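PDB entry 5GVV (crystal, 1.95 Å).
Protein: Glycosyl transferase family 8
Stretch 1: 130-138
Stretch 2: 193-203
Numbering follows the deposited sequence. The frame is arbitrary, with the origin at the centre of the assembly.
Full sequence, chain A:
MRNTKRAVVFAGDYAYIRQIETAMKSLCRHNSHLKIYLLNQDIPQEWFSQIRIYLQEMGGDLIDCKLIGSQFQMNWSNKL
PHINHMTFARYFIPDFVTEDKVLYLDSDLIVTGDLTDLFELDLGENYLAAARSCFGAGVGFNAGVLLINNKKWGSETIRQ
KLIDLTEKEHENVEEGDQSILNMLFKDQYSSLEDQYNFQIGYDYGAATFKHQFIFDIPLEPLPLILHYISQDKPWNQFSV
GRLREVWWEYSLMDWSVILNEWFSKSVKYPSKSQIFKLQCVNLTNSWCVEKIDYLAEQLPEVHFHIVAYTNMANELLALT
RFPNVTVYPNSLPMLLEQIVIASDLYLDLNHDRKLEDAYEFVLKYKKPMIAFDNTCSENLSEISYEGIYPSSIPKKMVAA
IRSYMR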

ATOM      1  N   ALA A 130     -18.097  -7.096 -23.478  1.00 16.67           N
ATOM      2  CA  ALA A 130     -18.280  -6.538 -22.138  1.00 16.43           C
ATOM      3  C   ALA A 130     -19.568  -7.043 -21.493  1.00 17.09           C
ATOM      4  O   ALA A 130     -20.486  -7.486 -22.187  1.00 13.74           O
ATOM      5  CB  ALA A 130     -18.286  -5.016 -22.199  1.00 15.09           C
ATOM      6  N   ALA A 131     -19.638  -6.967 -20.167  1.00 15.96           N
ATOM      7  CA  ALA A 131     -20.854  -7.333 -19.441  1.00 14.95           C
ATOM      8  C   ALA A 131     -21.767  -6.124 -19.303  1.00 15.44           C
ATOM      9  O   ALA A 131     -21.299  -4.984 -19.308  1.00 14.18           O
ATOM     10  CB  ALA A 131     -20.514  -7.895 -18.055  1.00 13.48           C
ATOM     11  N   ARG A 132     -23.065  -6.369 -19.149  1.00 15.55           N
ATOM     12  CA  ARG A 132     -24.026  -5.289 -18.966  1.00 16.05           C
ATOM     13  C   ARG A 132     -23.792  -4.578 -17.645  1.00 18.76           C
ATOM     14  O   ARG A 132     -23.190  -5.138 -16.725  1.00 16.82           O
ATOM     15  CB  ARG A 132     -25.454  -5.836 -19.007  1.00 17.94           C
ATOM     16  CG  ARG A 132     -25.768  -6.805 -17.882  1.00 18.94           C
ATOM     17  CD  ARG A 132     -27.113  -7.487 -18.085  1.00 18.78           C
ATOM     18  NE  ARG A 132     -27.299  -8.606 -17.164  1.00 19.11           N
ATOM     19  CZ  ARG A 132     -28.445  -9.266 -17.018  1.00 23.19           C
ATOM     20  NH1 ARG A 132     -29.509  -8.911 -17.721  1.00 22.79           N
ATOM     21  NH2 ARG A 132     -28.530 -10.273 -16.163  1.00 20.91           N
ATOM     22  N   SER A 133     -24.282  -3.345 -17.549  1.00 18.08           N
ATOM     23  CA  SER A 133     -24.111  -2.545 -16.340  1.00 20.63           C
ATOM     24  C   SER A 133     -25.117  -2.930 -15.254  1.00 20.30           C
ATOM     25  O   SER A 133     -26.333  -2.890 -15.478  1.00 15.59           O
ATOM     26  CB  SER A 133     -24.224  -1.053 -16.671  1.00 21.30           C
ATOM     27  OG  SER A 133     -24.177  -0.258 -15.499  1.00 25.71           O
ATOM     28  N   CYS A 134     -24.592  -3.308 -14.087  1.00 15.33           N
ATOM     29  CA  CYS A 134     -25.396  -3.656 -12.910  1.00 17.73           C
ATOM     30  C   CYS A 134     -26.586  -4.568 -13.201  1.00 19.22           C
ATOM     31  O   CYS A 134     -27.732  -4.203 -12.929  1.00 19.53           O
ATOM     32  CB  CYS A 134     -25.873  -2.388 -12.197  1.00 18.84           C
ATOM     33  SG  CYS A 134     -24.534  -1.256 -11.771  1.00 29.00           S
ATOM     34  N   PHE A 135     -26.308  -5.742 -13.764  1.00 17.16           N
ATOM     35  CA  PHE A 135     -27.328  -6.767 -13.985  1.00 20.89           C
ATOM     36  C   PHE A 135     -28.481  -6.289 -14.868  1.00 21.15           C
ATOM     37  O   PHE A 135     -29.532  -6.938 -14.929  1.00 21.13           O
ATOM     38  CB  PHE A 135     -27.863  -7.286 -12.641  1.00 18.15           C
ATOM     39  CG  PHE A 135     -26.784  -7.761 -11.707  1.00 18.23           C
ATOM     40  CD1 PHE A 135     -26.248  -9.034 -11.841  1.00 20.51           C
ATOM     41  CD2 PHE A 135     -26.300  -6.932 -10.704  1.00 19.94           C
ATOM     42  CE1 PHE A 135     -25.246  -9.477 -10.990  1.00 17.65           C
ATOM     43  CE2 PHE A 135     -25.298  -7.365  -9.846  1.00 18.97           C
ATOM     44  CZ  PHE A 135     -24.776  -8.644  -9.988  1.00 17.51           C
ATOM     45  N   GLY A 136     -28.276  -5.163 -15.549  1.00 20.42           N
ATOM     46  CA  GLY A 136     -29.293  -4.587 -16.413  1.00 21.37           C
ATOM     47  C   GLY A 136     -29.964  -3.351 -15.833  1.00 22.33           C
ATOM     48  O   GLY A 136     -30.856  -2.772 -16.458  1.00 21.47           O
ATOM     49  N   ALA A 137     -29.540  -2.944 -14.639  1.00 20.66           N
ATOM     50  CA  ALA A 137     -30.101  -1.761 -13.982  1.00 24.92           C
ATOM     51  C   ALA A 137     -29.637  -0.497 -14.664  1.00 25.12           C
ATOM     52  O   ALA A 137     -30.415   0.447 -14.846  1.00 30.22           O
ATOM     53  CB  ALA A 137     -29.709  -1.725 -12.516  1.00 23.04           C
ATOM     54  N   GLY A 138     -28.352  -0.474 -15.007  1.00 23.17           N
ATOM     55  CA  GLY A 138     -27.774   0.649 -15.711  1.00 23.06           C
ATOM     56  C   GLY A 138     -27.963   0.502 -17.203  1.00 26.95           C
ATOM     57  O   GLY A 138     -28.548  -0.475 -17.679  1.00 25.07           O
ATOM     58  N   GLU A 193     -21.143 -12.822 -19.925  1.00 18.92           N
ATOM     59  CA  GLU A 193     -22.022 -13.187 -18.813  1.00 19.30           C
ATOM     60  C   GLU A 193     -21.723 -12.304 -17.604  1.00 19.65           C
ATOM     61  O   GLU A 193     -20.606 -11.780 -17.473  1.00 15.38           O
ATOM     62  CB  GLU A 193     -21.831 -14.659 -18.436  1.00 24.32           C
ATOM     63  CG  GLU A 193     -22.299 -15.654 -19.493  1.00 26.85           C
ATOM     64  CD  GLU A 193     -21.261 -16.730 -19.777  1.00 38.90           C
ATOM     65  OE1 GLU A 193     -21.042 -17.597 -18.900  1.00 43.49           O
ATOM     66  OE2 GLU A 193     -20.660 -16.705 -20.875  1.00 38.43           O
ATOM     67  N   ASP A 194     -22.711 -12.131 -16.726  1.00 16.61           N
ATOM     68  CA  ASP A 194     -22.536 -11.288 -15.545  1.00 18.90           C
ATOM     69  C   ASP A 194     -21.371 -11.754 -14.671  1.00 15.98           C
ATOM     70  O   ASP A 194     -20.713 -10.941 -14.017  1.00 15.26           O
ATOM     71  CB  ASP A 194     -23.822 -11.243 -14.707  1.00 17.96           C
ATOM     72  CG  ASP A 194     -24.943 -10.474 -15.381  1.00 21.30           C
ATOM     73  OD1 ASP A 194     -24.654  -9.568 -16.191  1.00 20.00           O
ATOM     74  OD2 ASP A 194     -26.124 -10.771 -15.088  1.00 23.62           O
ATOM     75  N   GLN A 195     -21.105 -13.058 -14.668  1.00 15.65           N
ATOM     76  CA  GLN A 195     -20.072 -13.608 -13.788  1.00 15.14           C
ATOM     77  C   GLN A 195     -18.650 -13.190 -14.183  1.00 15.31           C
ATOM     78  O   GLN A 195     -17.702 -13.387 -13.414  1.00 14.66           O
ATOM     79  CB  GLN A 195     -20.173 -15.136 -13.703  1.00 17.32           C
ATOM     80  CG  GLN A 195     -19.418 -15.886 -14.805  1.00 18.23           C
ATOM     81  CD  GLN A 195     -18.963 -17.267 -14.351  1.00 21.06           C
ATOM     82  OE1 GLN A 195     -18.586 -17.456 -13.190  1.00 21.31           O
ATOM     83  NE2 GLN A 195     -18.986 -18.237 -15.267  1.00 22.26           N
ATOM     84  N   TYR A 196     -18.499 -12.608 -15.369  1.00 13.14           N
ATOM     85  CA  TYR A 196     -17.187 -12.139 -15.820  1.00 15.83           C
ATOM     86  C   TYR A 196     -16.981 -10.658 -15.504  1.00 11.62           C
ATOM     87  O   TYR A 196     -15.936 -10.074 -15.817  1.00 14.25           O
ATOM     88  CB  TYR A 196     -17.006 -12.415 -17.309  1.00 12.07           C
ATOM     89  CG  TYR A 196     -16.735 -13.869 -17.613  1.00 18.29           C
ATOM     90  CD1 TYR A 196     -15.552 -14.463 -17.205  1.00 19.29           C
ATOM     91  CD2 TYR A 196     -17.655 -14.642 -18.312  1.00 18.86           C
ATOM     92  CE1 TYR A 196     -15.286 -15.782 -17.477  1.00 20.97           C
ATOM     93  CE2 TYR A 196     -17.400 -15.968 -18.589  1.00 23.94           C
ATOM     94  CZ  TYR A 196     -16.210 -16.531 -18.169  1.00 21.78           C
ATOM     95  OH  TYR A 196     -15.939 -17.852 -18.440  1.00 27.58           O
ATOM     96  N   ASN A 197     -17.996 -10.068 -14.883  1.00 13.46           N
ATOM     97  CA  ASN A 197     -17.928  -8.715 -14.341  1.00 11.30           C
ATOM     98  C   ASN A 197     -19.097  -8.567 -13.376  1.00 11.67           C
ATOM     99  O   ASN A 197     -20.069  -7.861 -13.663  1.00 10.81           O
ATOM    100  CB  ASN A 197     -18.026  -7.673 -15.454  1.00 10.74           C
ATOM    101  CG  ASN A 197     -17.705  -6.264 -14.975  1.00 11.52           C
ATOM    102  OD1 ASN A 197     -17.651  -5.990 -13.775  1.00  9.60           O
ATOM    103  ND2 ASN A 197     -17.514  -5.359 -15.921  1.00 10.35           N
ATOM    104  N   PHE A 198     -19.006  -9.256 -12.243  1.00  9.62           N
ATOM    105  CA  PHE A 198     -20.112  -9.331 -11.295  1.00  9.41           C
ATOM    106  C   PHE A 198     -20.021  -8.148 -10.342  1.00 12.04           C
ATOM    107  O   PHE A 198     -19.177  -8.121  -9.429  1.00 14.68           O
ATOM    108  CB  PHE A 198     -20.056 -10.655 -10.534  1.00 12.11           C
ATOM    109  CG  PHE A 198     -21.327 -10.995  -9.792  1.00 13.42           C
ATOM    110  CD1 PHE A 198     -21.558 -10.498  -8.517  1.00 14.95           C
ATOM    111  CD2 PHE A 198     -22.288 -11.815 -10.376  1.00 14.63           C
ATOM    112  CE1 PHE A 198     -22.730 -10.811  -7.830  1.00 14.81           C
ATOM    113  CE2 PHE A 198     -23.459 -12.136  -9.695  1.00 15.98           C
ATOM    114  CZ  PHE A 198     -23.675 -11.632  -8.420  1.00 14.07           C
ATOM    115  N   GLN A 199     -20.896  -7.171 -10.557  1.00 12.04           N
ATOM    116  CA  GLN A 199     -20.785  -5.885  -9.882  1.00 13.67           C
ATOM    117  C   GLN A 199     -21.404  -5.877  -8.485  1.00 16.65           C
ATOM    118  O   GLN A 199     -22.441  -5.252  -8.230  1.00 15.52           O
ATOM    119  CB  GLN A 199     -21.332  -4.779 -10.788  1.00 12.97           C
ATOM    120  CG  GLN A 199     -20.498  -4.646 -12.077  1.00 13.61           C
ATOM    121  CD  GLN A 199     -21.328  -4.296 -13.293  1.00 13.14           C
ATOM    122  OE1 GLN A 199     -22.024  -3.283 -13.304  1.00 15.02           O
ATOM    123  NE2 GLN A 199     -21.260  -5.136 -14.330  1.00  9.43           N
ATOM    124  N   ILE A 200     -20.726  -6.573  -7.578  1.00 15.41           N
ATOM    125  CA  ILE A 200     -21.150  -6.687  -6.192  1.00 14.00           C
ATOM    126  C   ILE A 200     -21.125  -5.324  -5.490  1.00 16.53           C
ATOM    127  O   ILE A 200     -21.747  -5.138  -4.439  1.00 15.25           O
ATOM    128  CB  ILE A 200     -20.253  -7.700  -5.447  1.00 14.71           C
ATOM    129  CG1 ILE A 200     -20.919  -8.189  -4.159  1.00 15.32           C
ATOM    130  CG2 ILE A 200     -18.871  -7.113  -5.180  1.00 14.09           C
ATOM    131  CD1 ILE A 200     -21.970  -9.256  -4.392  1.00 12.46           C
ATOM    132  N   GLY A 201     -20.418  -4.365  -6.083  1.00 15.61           N
ATOM    133  CA  GLY A 201     -20.362  -3.022  -5.534  1.00 15.49           C
ATOM    134  C   GLY A 201     -21.689  -2.289  -5.667  1.00 17.98           C
ATOM    135  O   GLY A 201     -21.909  -1.266  -5.008  1.00 14.58           O
ATOM    136  N   TYR A 202     -22.579  -2.815  -6.507  1.00 15.43           N
ATOM    137  CA  TYR A 202     -23.885  -2.196  -6.733  1.00 16.98           C
ATOM    138  C   TYR A 202     -24.846  -2.400  -5.561  1.00 16.45           C
ATOM    139  O   TYR A 202     -25.932  -1.811  -5.539  1.00 17.71           O
ATOM    140  CB  TYR A 202     -24.516  -2.728  -8.027  1.00 18.37           C
ATOM    141  CG  TYR A 202     -25.831  -2.065  -8.406  1.00 20.17           C
ATOM    142  CD1 TYR A 202     -25.892  -0.705  -8.693  1.00 22.33           C
ATOM    143  CD2 TYR A 202     -27.010  -2.802  -8.480  1.00 21.29           C
ATOM    144  CE1 TYR A 202     -27.087  -0.098  -9.044  1.00 21.31           C
ATOM    145  CE2 TYR A 202     -28.210  -2.203  -8.824  1.00 21.47           C
ATOM    146  CZ  TYR A 202     -28.241  -0.848  -9.104  1.00 24.79           C
ATOM    147  OH  TYR A 202     -29.430  -0.243  -9.449  1.00 23.32           O
ATOM    148  N   ASP A 203     -24.443  -3.222  -4.590  1.00 15.65           N
ATOM    149  CA  ASP A 203     -25.298  -3.554  -3.444  1.00 18.04           C
ATOM    150  C   ASP A 203     -25.971  -2.338  -2.806  1.00 18.20           C
ATOM    151  O   ASP A 203     -27.182  -2.347  -2.568  1.00 18.89           O
ATOM    152  CB  ASP A 203     -24.501  -4.317  -2.381  1.00 17.79           C
ATOM    153  CG  ASP A 203     -24.335  -5.789  -2.720  1.00 18.30           C
ATOM    154  OD1 ASP A 203     -24.767  -6.203  -3.821  1.00 16.41           O
ATOM    155  OD2 ASP A 203     -23.759  -6.530  -1.889  1.00 15.92           O
TER
HETATM  156  O   HOH W   1     -17.795  -5.555 -18.776  1.00 12.83           O
HETATM  157  O   HOH W   2     -24.059  -7.166 -14.889  1.00 16.61           O
HETATM  158  O   HOH W   3     -23.643  -8.888 -18.815  1.00 19.83           O

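Stretch 1 leaves a strand at its start and continues as loop and turn. Stretch 2 opens with a short 3-10 segment from D194 and then runs irregularly to Y202. The two backbones come near each other at A131 and D194, with CA atoms 5.8 Å apart, and at C134 and Q199, with CA atoms 5.9 Å apart. No backbone-to-backbone hydrogen bond joins them. Side chains and waters make the connection, and 612 Å² of surface is buried in total.

A130 points away and makes no contact. A131 points toward stretch 2, and its CB lies 3.6 Å from CB of N197, a small apolar contact in a buried place. A water accepts from A131 N (2.7 Å) and from N197 ND2 (2.9 Å), so it ties the strand backbone to the side chain.

R132 carries the charge pairing. Its CA-to-CB bond points sideways, but the extended side chain brings its end to D194. NH2 of R132 donates to OD2 of D194 at 2.7 Å, and NE of R132 donates to OD1 of D194 at 3.0 Å. The carboxylate lies at the guanidinium edge, where the N-H groups point, so this salt bridge is two-pronged. Two waters reinforce it. One accepts from R132 N and donates to D194 OD1. The other donates to R132 O and D194 OD1 and accepts from F135 N.

Q199 reads the backbone of the turn with both ends of its amide. Its NE2 donates to R132 O at 3.1 Å, and its OE1 accepts from C134 N at 2.7 Å. NE2 of Q199 also donates to N197 O at 3.0 Å, within its own stretch, which helps hold the amide in place.

S133 points away, but its carbonyl O accepts from the backbone N of G136 and of G138, which folds the turn back on itself. C134 sits over the ring of Y202. Its CB is 3.8 Å from the centroid of the Y202 ring and almost on the ring normal, a CH-pi contact. SG of C134 approaches CD1 of Y202 at 3.4 Å, obliquely to the ring.

F135 has the largest area covered by the other stretch. Its edge meets the face of F198, with ring centroids 4.8 Å apart and planes at 77°. CE1 of F135 reaches CE2 of F198 at 3.5 Å.

G136 has backbone angles that by themselves call for glycine. A137 closes the contact, with its CB 3.4 Å from OH of Y202. At G138 a CB would clash with OG of S133.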